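2-hydroxyisobutyryl-CoA synthetase (PDB 6HDY) belongs to the ANL superfamily of AMP-binding enzymes, pairing a large AMP-binding region with a smaller C-terminal domain. Local coordinates at residues R406-D411 / D472-F477; H400-T405 / L413-E418; R32-R37 / I154-G159. All coordinates share one frame; numbering follows the deposited sequence.

Interactions 1 and 2 belong together: both lie in the C-terminal domain and use the hairpin formed by strands 399-403 and 413-419. Interaction 2 is its buried paired part, held by backbone bonds and aliphatic side chains. Interaction 1 takes the loop between those strands onto the start of helix 474-486; it is only partly buried, with long salt bridges outside a Met-aromatic pair. The two touch, Phe477 packing on both Val403 and Leu414. Interaction 3, also largely buried, is on the opposite side of the chain's centre, about 41 Å from interaction 2 between centres, where two tryptophans bring an N-terminal segment onto the end of helix 141-157; its chemistry is aromatic, with a backbone carbonyl at a ring edge.

Interaction 1: residues R406-D411 / D472-F477; sequences RESAMD and DDREVF
Met410 meets Phe477 in a Met-aromatic contact, the buried end of an interface between a hairpin loop and the first turn of helix 474-486 in the C-terminal domain of this AMP-binding enzyme. On Phe477 the outer ring atoms CE1 and CZ do the touching. Met410 holds CG beside its backbone N, anti to the carbonyl carbon (chi1 -70°), and in that position Met410 CG comes to 3.7 Å from Phe477 CZ. The sulfur approaches obliquely: Met410 SD is 4.6 Å from the centroid of the Phe477 ring and 44° off its normal.

Toward solvent the contacts turn to charge. Glu407 and Arg474 cross at about a right angle, with the carboxylate lying against the aliphatic part of the arginine. Glu407 OE2 is 3.4 Å from Arg474 CB, and Glu407 OE1 is 3.3 Å from Arg474 CD. The arginine chain is extended from CG to NE, and the salt bridge from Glu407 OE1 to Arg474 NH1 is long, 3.9 Å. Arg478 brings a like charge close to Arg474.

Arg406 and Asp472 form the other charged pair, also crossing at about a right angle. Asp472 OD1 is 3.6 Å from Arg406 NH1 but well out of the guanidinium plane; this is attraction between charges, with no N-H aimed at the oxygen. Arg406 NH2 makes a weak hydrogen bond to Met373 O. Asp473, whose side chain starts away from the loop, N-caps the helix: its OD1 accepts from Val476 N at 3.1 Å, met from above the carboxylate plane, 40° out of it.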
loop_
_atom_site.group_PDB
_atom_site.type_symbol
_atom_site.label_atom_id
_atom_site.label_comp_id
_atom_site.label_asym_id
_atom_site.label_seq_id
_atom_site.Cartn_x
_atom_site.Cartn_y
_atom_site.Cartn_z
ATOM N N ARG A 406 -29.907 19.130 -6.409
ATOM C CA ARG A 406 -29.421 20.139 -7.359
ATOM C C ARG A 406 -30.374 20.267 -8.546
ATOM O O ARG A 406 -30.165 21.113 -9.414
ATOM C CB ARG A 406 -27.951 19.930 -7.768
ATOM C CG ARG A 406 -26.992 20.433 -6.683
ATOM C CD ARG A 406 -25.622 20.817 -7.221
ATOM N NE ARG A 406 -24.627 20.973 -6.154
ATOM C CZ ARG A 406 -23.923 19.971 -5.645
ATOM N NH1 ARG A 406 -24.110 18.729 -6.078
ATOM N NH2 ARG A 406 -23.042 20.196 -4.680
ATOM N N GLU A 407 -31.469 19.478 -8.522
ATOM C CA GLU A 407 -32.519 19.427 -9.550
ATOM C C GLU A 407 -33.567 20.541 -9.400
ATOM O O GLU A 407 -34.132 21.000 -10.401
ATOM C CB GLU A 407 -33.201 18.048 -9.537
ATOM C CG GLU A 407 -32.362 16.939 -10.156
ATOM C CD GLU A 407 -32.818 15.531 -9.820
ATOM O OE1 GLU A 407 -33.858 15.092 -10.362
ATOM O OE2 GLU A 407 -32.114 14.855 -9.033
ATOM N N SER A 408 -33.866 20.933 -8.151
ATOM C CA SER A 408 -34.824 22.001 -7.839
ATOM C C SER A 408 -34.207 22.966 -6.817
ATOM O O SER A 408 -33.234 22.593 -6.145
ATOM C CB SER A 408 -36.140 21.420 -7.324
ATOM O OG SER A 408 -35.945 20.422 -6.334
ATOM N N ALA A 409 -34.740 24.209 -6.718
ATOM C CA ALA A 409 -34.223 25.204 -5.768
ATOM C C ALA A 409 -34.545 24.829 -4.313
ATOM O O ALA A 409 -35.646 24.338 -4.030
ATOM C CB ALA A 409 -34.760 26.587 -6.096
ATOM N N MET A 410 -33.566 25.018 -3.400
ATOM C CA MET A 410 -33.745 24.693 -1.988
ATOM C C MET A 410 -34.029 25.915 -1.137
ATOM O O MET A 410 -33.300 26.911 -1.216
ATOM C CB MET A 410 -32.539 23.943 -1.434
ATOM C CG MET A 410 -32.403 22.547 -1.970
ATOM S SD MET A 410 -30.882 21.788 -1.387
ATOM C CE MET A 410 -29.666 22.754 -2.264
ATOM N N ASP A 411 -35.090 25.823 -0.309
ATOM C CA ASP A 411 -35.508 26.889 0.601
ATOM C C ASP A 411 -34.798 26.774 1.956
ATOM O O ASP A 411 -34.506 27.796 2.595
ATOM C CB ASP A 411 -37.032 26.873 0.778
ATOM C CG ASP A 411 -37.804 27.308 -0.461
ATOM O OD1 ASP A 411 -37.419 28.332 -1.075
ATOM O OD2 ASP A 411 -38.821 26.652 -0.792
ATOM N N ASP A 472 -26.807 14.172 -2.538
ATOM C CA ASP A 472 -27.413 15.049 -3.541
ATOM C C ASP A 472 -28.660 14.447 -4.266
ATOM O O ASP A 472 -29.085 14.979 -5.289
ATOM C CB ASP A 472 -26.313 15.493 -4.537
ATOM C CG ASP A 472 -26.784 16.251 -5.771
ATOM O OD1 ASP A 472 -27.397 17.330 -5.609
ATOM O OD2 ASP A 472 -26.611 15.726 -6.893
ATOM N N ASP A 473 -29.298 13.422 -3.677
ATOM C CA ASP A 473 -30.470 12.715 -4.211
ATOM C C ASP A 473 -31.798 13.475 -3.970
ATOM O O ASP A 473 -32.108 13.851 -2.838
ATOM C CB ASP A 473 -30.510 11.297 -3.603
ATOM C CG ASP A 473 -31.432 10.291 -4.258
ATOM O OD1 ASP A 473 -32.663 10.489 -4.203
ATOM O OD2 ASP A 473 -30.933 9.235 -4.700
ATOM N N ARG A 474 -32.578 13.683 -5.046
ATOM C CA ARG A 474 -33.879 14.369 -5.026
ATOM C C ARG A 474 -34.944 13.591 -4.226
ATOM O O ARG A 474 -35.750 14.215 -3.542
ATOM C CB ARG A 474 -34.366 14.644 -6.461
ATOM C CG ARG A 474 -35.425 15.735 -6.599
ATOM C CD ARG A 474 -36.097 15.636 -7.962
ATOM N NE ARG A 474 -37.179 16.606 -8.143
ATOM C CZ ARG A 474 -37.905 16.724 -9.253
ATOM N NH1 ARG A 474 -37.672 15.935 -10.296
ATOM N NH2 ARG A 474 -38.868 17.632 -9.328
ATOM N N GLU A 475 -34.953 12.245 -4.316
ATOM C CA GLU A 475 -35.903 11.399 -3.590
ATOM C C GLU A 475 -35.590 11.373 -2.089
ATOM O O GLU A 475 -36.517 11.420 -1.279
ATOM C CB GLU A 475 -35.927 9.979 -4.164
ATOM C CG GLU A 475 -36.597 9.882 -5.527
ATOM C CD GLU A 475 -36.660 8.481 -6.097
ATOM O OE1 GLU A 475 -35.601 7.815 -6.178
ATOM O OE2 GLU A 475 -37.771 8.058 -6.489
ATOM N N VAL A 476 -34.286 11.326 -1.726
ATOM C CA VAL A 476 -33.815 11.321 -0.336
ATOM C C VAL A 476 -34.163 12.672 0.322
ATOM O O VAL A 476 -34.640 12.698 1.463
ATOM C CB VAL A 476 -32.299 10.943 -0.227
ATOM C CG1 VAL A 476 -31.791 11.064 1.201
ATOM C CG2 VAL A 476 -32.056 9.527 -0.741
ATOM N N PHE A 477 -33.933 13.784 -0.420
ATOM C CA PHE A 477 -34.223 15.159 0.008
ATOM C C PHE A 477 -35.716 15.342 0.311
ATOM O O PHE A 477 -36.073 15.860 1.379
ATOM C CB PHE A 477 -33.751 16.183 -1.055
ATOM C CG PHE A 477 -34.045 17.628 -0.706
ATOM C CD1 PHE A 477 -33.153 18.372 0.061
ATOM C CD2 PHE A 477 -35.214 18.243 -1.144
ATOM C CE1 PHE A 477 -33.430 19.704 0.393
ATOM C CE2 PHE A 477 -35.493 19.571 -0.797
ATOM C CZ PHE A 477 -34.599 20.288 -0.026
#

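Interaction 2: residues H400-T405 / L413-E418; sequences HRIVIT and LLLRVE
Ile402 packs against Leu415 and Leu413 on one face of the sheet. Ile402 and Leu415 lie side by side and point the same way, with Ile402 CG1 3.8 Å from Leu415 CD2. With CG1 beside the backbone N (chi1 -50°), CG2 is the branch of Ile402 anti to that N, and it meets Leu413 CD1 at 3.6 Å.

Beneath these side chains the backbones pair. Arg401 N donates to Arg416 O at 2.9 Å, and Arg416 N returns the bond to Arg401 O at 3.1 Å. Two residues on, Val403 N reaches Leu414 O at 3.0 Å, but the return link runs through a water, which donates to Val403 O (2.7 Å) and accepts from Leu414 N (2.9 Å). The water sits between the strands near the loop end of an antiparallel beta hairpin. That hairpin forms the middle of a mixed sheet in the C-terminal domain, between strand 450-454 beside 413-419 and strand 470-471 beside 399-403.

Further out, helix 383-391 covers the Ile402 face, its Ile386 touching both Ile402 and His400, while His400 ND1 hydrogen-bonds Tyr396 OH. On the face of Val403 and Leu414 lies helix 474-486, with Asn481 against Leu414. Arg401 and Arg416 lead their charged ends away from the pairing, to salt bridges with Glu399 and Glu453 respectively.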
loop_
_atom_site.group_PDB
_atom_site.type_symbol
_atom_site.label_atom_id
_atom_site.label_comp_id
_atom_site.label_asym_id
_atom_site.label_seq_id
_atom_site.Cartn_x
_atom_site.Cartn_y
_atom_site.Cartn_z
ATOM N N HIS A 400 -22.076 13.939 10.597
ATOM C CA HIS A 400 -23.281 14.550 10.031
ATOM C C HIS A 400 -23.328 14.260 8.535
ATOM O O HIS A 400 -22.320 13.834 7.952
ATOM C CB HIS A 400 -23.323 16.072 10.294
ATOM C CG HIS A 400 -22.329 16.865 9.498
ATOM N ND1 HIS A 400 -21.026 17.034 9.931
ATOM C CD2 HIS A 400 -22.485 17.523 8.322
ATOM C CE1 HIS A 400 -20.437 17.790 9.018
ATOM N NE2 HIS A 400 -21.270 18.101 8.028
ATOM N N ARG A 401 -24.497 14.483 7.930
ATOM C CA ARG A 401 -24.737 14.396 6.496
ATOM C C ARG A 401 -25.518 15.648 6.113
ATOM O O ARG A 401 -26.316 16.166 6.908
ATOM C CB ARG A 401 -25.555 13.152 6.098
ATOM C CG ARG A 401 -24.865 11.782 6.228
ATOM C CD ARG A 401 -23.835 11.452 5.148
ATOM N NE ARG A 401 -22.516 11.702 5.694
ATOM C CZ ARG A 401 -21.614 10.772 5.969
ATOM N NH1 ARG A 401 -21.810 9.512 5.606
ATOM N NH2 ARG A 401 -20.497 11.099 6.581
ATOM N N ILE A 402 -25.259 16.153 4.908
ATOM C CA ILE A 402 -25.979 17.276 4.314
ATOM C C ILE A 402 -26.816 16.629 3.203
ATOM O O ILE A 402 -26.264 15.875 2.398
ATOM C CB ILE A 402 -25.033 18.379 3.779
ATOM C CG1 ILE A 402 -23.982 18.793 4.830
ATOM C CG2 ILE A 402 -25.818 19.577 3.264
ATOM C CD1 ILE A 402 -22.711 19.369 4.222
ATOM N N VAL A 403 -28.153 16.809 3.244
ATOM C CA VAL A 403 -29.074 16.230 2.260
ATOM C C VAL A 403 -29.598 17.358 1.359
ATOM O O VAL A 403 -30.244 18.298 1.836
ATOM C CB VAL A 403 -30.189 15.323 2.867
ATOM C CG1 VAL A 403 -31.126 14.803 1.790
ATOM C CG2 VAL A 403 -29.588 14.151 3.648
ATOM N N ILE A 404 -29.229 17.299 0.068
ATOM C CA ILE A 404 -29.571 18.336 -0.914
ATOM C C ILE A 404 -30.210 17.786 -2.182
ATOM O O ILE A 404 -30.293 16.575 -2.394
ATOM C CB ILE A 404 -28.332 19.243 -1.278
ATOM C CG1 ILE A 404 -27.329 18.507 -2.231
ATOM C CG2 ILE A 404 -27.635 19.847 -0.038
ATOM C CD1 ILE A 404 -26.326 19.411 -3.000
ATOM N N THR A 405 -30.640 18.715 -3.036
ATOM C CA THR A 405 -31.106 18.458 -4.387
ATOM C C THR A 405 -30.548 19.534 -5.314
ATOM O O THR A 405 -30.663 20.726 -5.014
ATOM C CB THR A 405 -32.630 18.233 -4.482
ATOM O OG1 THR A 405 -32.893 17.762 -5.799
ATOM C CG2 THR A 405 -33.470 19.500 -4.192
ATOM N N LEU A 413 -31.880 24.149 4.524
ATOM C CA LEU A 413 -30.783 23.214 4.631
ATOM C C LEU A 413 -31.213 22.014 5.485
ATOM O O LEU A 413 -31.600 22.202 6.628
ATOM C CB LEU A 413 -29.565 23.922 5.249
ATOM C CG LEU A 413 -28.324 23.046 5.550
ATOM C CD1 LEU A 413 -27.761 22.406 4.284
ATOM C CD2 LEU A 413 -27.254 23.853 6.245
ATOM N N LEU A 414 -31.150 20.788 4.925
ATOM C CA LEU A 414 -31.503 19.567 5.652
ATOM C C LEU A 414 -30.215 18.915 6.171
ATOM O O LEU A 414 -29.310 18.603 5.379
ATOM C CB LEU A 414 -32.321 18.566 4.793
ATOM C CG LEU A 414 -33.642 19.035 4.148
ATOM C CD1 LEU A 414 -34.308 17.897 3.412
ATOM C CD2 LEU A 414 -34.619 19.609 5.178
ATOM N N LEU A 415 -30.130 18.729 7.503
ATOM C CA LEU A 415 -28.963 18.118 8.151
ATOM C C LEU A 415 -29.361 16.925 9.004
ATOM O O LEU A 415 -30.401 16.963 9.657
ATOM C CB LEU A 415 -28.195 19.144 9.012
ATOM C CG LEU A 415 -27.626 20.414 8.333
ATOM C CD1 LEU A 415 -26.998 21.348 9.375
ATOM C CD2 LEU A 415 -26.556 20.058 7.253
ATOM N N ARG A 416 -28.558 15.849 8.952
ATOM C CA ARG A 416 -28.697 14.644 9.772
ATOM C C ARG A 416 -27.469 14.741 10.661
ATOM O O ARG A 416 -26.348 14.639 10.159
ATOM C CB ARG A 416 -28.683 13.337 8.942
ATOM C CG ARG A 416 -29.846 13.197 7.934
ATOM C CD ARG A 416 -29.988 11.752 7.467
ATOM N NE ARG A 416 -30.888 11.018 8.358
ATOM C CZ ARG A 416 -30.941 9.695 8.500
ATOM N NH1 ARG A 416 -30.122 8.909 7.806
ATOM N NH2 ARG A 416 -31.803 9.146 9.351
ATOM N N VAL A 417 -27.667 15.067 11.954
ATOM C CA VAL A 417 -26.554 15.302 12.876
ATOM C C VAL A 417 -26.518 14.300 14.041
ATOM O O VAL A 417 -27.542 14.016 14.672
ATOM C CB VAL A 417 -26.554 16.780 13.376
ATOM C CG1 VAL A 417 -25.418 17.050 14.356
ATOM C CG2 VAL A 417 -26.496 17.767 12.211
ATOM N N GLU A 418 -25.325 13.782 14.322
ATOM C CA GLU A 418 -25.111 12.902 15.456
ATOM C C GLU A 418 -24.873 13.737 16.725
ATOM O O GLU A 418 -24.015 14.622 16.709
ATOM C CB GLU A 418 -23.867 12.015 15.238
ATOM C CG GLU A 418 -24.163 10.572 14.879
ATOM C CD GLU A 418 -22.937 9.694 14.746
ATOM O OE1 GLU A 418 -22.028 9.804 15.602
ATOM O OE2 GLU A 418 -22.921 8.835 13.834
HETATM O O HOH W 1 -30.176 20.941 2.150
#

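Interaction 3: residues R32-R37 / I154-G159; sequences RYWFPR and IMWGMG
Trp34 and Trp156 make the tight part of this contact, their side chains crossing at about a right angle. Trp156 CB sits at the edge of the Trp34 indole, near its plane, 3.8 Å from Trp34 CE3. The two six-membered rings follow more loosely: their centroids are 6.0 Å apart and their planes 78° apart, an oblique pairing. Trp156 holds CG anti to its backbone N (chi1 176°), and the five-membered part of its indole meets the backbone of the other segment. There Arg32 O comes in at the ring edge, 3.4 Å from Trp156 CD1, while Trp156 NE1 hydrogen-bonds the preceding carbonyl, Ser31 O. The buried indole nitrogen is thereby satisfied, and the bond helps fix how the ring is turned.

On the looser side, Arg32 and Tyr33 start their side chains away from helix 141-157. Arg32 is exposed and Tyr33 partly so. Arg32 CB lies 4.0 Å above the centre of one face of the Tyr33 ring, and Arg32 NH2 and Tyr33 OH both hydrogen-bond Cys355 O.

The helix stops just past the contact in a Schellman motif, with Gly159 at positive phi. Trp34 also packs on Ala152 and Arg153 of helix 141-157, and Arg161 makes a cation-pi contact with Trp156. Phe35 sits at the N-cap position of the short helix 36-40, while Ile154 and Met158 pack on Ala288 of strand 287-288.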
loop_
_atom_site.group_PDB
_atom_site.type_symbol
_atom_site.label_atom_id
_atom_site.label_comp_id
_atom_site.label_asym_id
_atom_site.label_seq_id
_atom_site.Cartn_x
_atom_site.Cartn_y
_atom_site.Cartn_z
ATOM N N ARG A 32 16.378 25.484 10.136
ATOM C CA ARG A 32 14.920 25.429 10.030
ATOM C C ARG A 32 14.503 25.014 8.586
ATOM O O ARG A 32 13.443 24.374 8.377
ATOM C CB ARG A 32 14.335 26.806 10.359
ATOM C CG ARG A 32 12.821 26.886 10.206
ATOM C CD ARG A 32 12.315 28.276 10.515
ATOM N NE ARG A 32 12.600 28.615 11.906
ATOM C CZ ARG A 32 12.466 29.825 12.428
ATOM N NH1 ARG A 32 12.747 30.035 13.708
ATOM N NH2 ARG A 32 12.067 30.843 11.670
ATOM N N TYR A 33 15.343 25.416 7.606
ATOM C CA TYR A 33 15.096 25.232 6.178
ATOM C C TYR A 33 15.974 24.153 5.556
ATOM O O TYR A 33 17.159 24.045 5.885
ATOM C CB TYR A 33 15.303 26.563 5.427
ATOM C CG TYR A 33 14.889 27.786 6.220
ATOM C CD1 TYR A 33 13.551 28.163 6.312
ATOM C CD2 TYR A 33 15.834 28.570 6.875
ATOM C CE1 TYR A 33 13.162 29.278 7.051
ATOM C CE2 TYR A 33 15.460 29.705 7.593
ATOM C CZ TYR A 33 14.123 30.054 7.680
ATOM O OH TYR A 33 13.750 31.168 8.389
ATOM N N TRP A 34 15.378 23.354 4.651
ATOM C CA TRP A 34 16.062 22.322 3.882
ATOM C C TRP A 34 16.912 23.058 2.850
ATOM O O TRP A 34 18.105 22.771 2.730
ATOM C CB TRP A 34 15.049 21.368 3.218
ATOM C CG TRP A 34 15.671 20.284 2.377
ATOM C CD1 TRP A 34 16.100 20.393 1.087
ATOM C CD2 TRP A 34 15.821 18.901 2.732
ATOM N NE1 TRP A 34 16.563 19.176 0.635
ATOM C CE2 TRP A 34 16.398 18.242 1.623
ATOM C CE3 TRP A 34 15.497 18.144 3.875
ATOM C CZ2 TRP A 34 16.672 16.869 1.625
ATOM C CZ3 TRP A 34 15.797 16.791 3.884
ATOM C CH2 TRP A 34 16.389 16.171 2.774
ATOM N N PHE A 35 16.304 24.034 2.137
ATOM C CA PHE A 35 17.020 24.872 1.177
ATOM C C PHE A 35 16.890 26.345 1.597
ATOM O O PHE A 35 15.941 27.011 1.184
ATOM C CB PHE A 35 16.558 24.633 -0.268
ATOM C CG PHE A 35 16.988 23.318 -0.885
ATOM C CD1 PHE A 35 18.270 22.815 -0.676
ATOM C CD2 PHE A 35 16.126 22.607 -1.718
ATOM C CE1 PHE A 35 18.686 21.636 -1.295
ATOM C CE2 PHE A 35 16.534 21.419 -2.322
ATOM C CZ PHE A 35 17.810 20.936 -2.105
ATOM N N PRO A 36 17.826 26.863 2.444
ATOM C CA PRO A 36 17.718 28.263 2.893
ATOM C C PRO A 36 17.492 29.296 1.784
ATOM O O PRO A 36 16.606 30.136 1.942
ATOM C CB PRO A 36 19.040 28.505 3.645
ATOM C CG PRO A 36 19.456 27.131 4.116
ATOM C CD PRO A 36 19.002 26.188 3.043
ATOM N N ARG A 37 18.261 29.228 0.666
ATOM C CA ARG A 37 18.135 30.191 -0.435
ATOM C C ARG A 37 16.790 30.144 -1.102
ATOM O O ARG A 37 16.068 31.128 -1.005
ATOM C CB ARG A 37 19.274 30.080 -1.472
ATOM C CG ARG A 37 19.216 31.125 -2.605
ATOM C CD ARG A 37 19.404 32.555 -2.098
ATOM N NE ARG A 37 19.318 33.556 -3.165
ATOM C CZ ARG A 37 19.068 34.849 -2.960
ATOM N NH1 ARG A 37 19.024 35.694 -3.986
ATOM N NH2 ARG A 37 18.839 35.303 -1.732
ATOM N N ILE A 154 9.873 19.715 2.433
ATOM C CA ILE A 154 8.661 20.270 3.028
ATOM C C ILE A 154 8.353 19.573 4.378
ATOM O O ILE A 154 7.871 20.227 5.289
ATOM C CB ILE A 154 7.507 20.164 1.984
ATOM C CG1 ILE A 154 7.807 21.032 0.745
ATOM C CG2 ILE A 154 6.172 20.544 2.592
ATOM C CD1 ILE A 154 7.106 20.595 -0.524
ATOM N N MET A 155 8.630 18.257 4.505
ATOM C CA MET A 155 8.409 17.525 5.765
ATOM C C MET A 155 9.409 18.021 6.843
ATOM O O MET A 155 9.064 18.102 8.018
ATOM C CB MET A 155 8.522 16.006 5.539
ATOM C CG MET A 155 7.249 15.382 4.977
ATOM S SD MET A 155 7.488 13.663 4.425
ATOM C CE MET A 155 7.935 12.892 5.957
ATOM N N TRP A 156 10.632 18.384 6.415
ATOM C CA TRP A 156 11.656 18.977 7.269
ATOM C C TRP A 156 11.099 20.330 7.772
ATOM O O TRP A 156 11.247 20.653 8.956
ATOM C CB TRP A 156 12.975 19.160 6.491
ATOM C CG TRP A 156 14.049 19.843 7.287
ATOM C CD1 TRP A 156 14.123 21.164 7.598
ATOM C CD2 TRP A 156 15.200 19.229 7.874
ATOM N NE1 TRP A 156 15.211 21.404 8.396
ATOM C CE2 TRP A 156 15.904 20.240 8.569
ATOM C CE3 TRP A 156 15.702 17.917 7.892
ATOM C CZ2 TRP A 156 17.101 19.991 9.248
ATOM C CZ3 TRP A 156 16.881 17.666 8.579
ATOM C CH2 TRP A 156 17.561 18.694 9.257
ATOM N N GLY A 157 10.399 21.049 6.892
ATOM C CA GLY A 157 9.737 22.313 7.217
ATOM C C GLY A 157 8.680 22.204 8.305
ATOM O O GLY A 157 8.363 23.199 8.973
ATOM N N MET A 158 8.119 20.987 8.483
ATOM C CA MET A 158 7.123 20.667 9.503
ATOM C C MET A 158 7.800 20.210 10.808
ATOM O O MET A 158 7.116 19.857 11.780
ATOM C CB MET A 158 6.157 19.597 9.003
ATOM C CG MET A 158 5.461 19.951 7.704
ATOM S SD MET A 158 4.379 18.599 7.164
ATOM C CE MET A 158 3.408 19.448 5.849
ATOM N N GLY A 159 9.134 20.250 10.826
ATOM C CA GLY A 159 9.926 19.821 11.972
ATOM C C GLY A 159 10.163 18.324 12.057
ATOM O O GLY A 159 10.628 17.843 13.096
#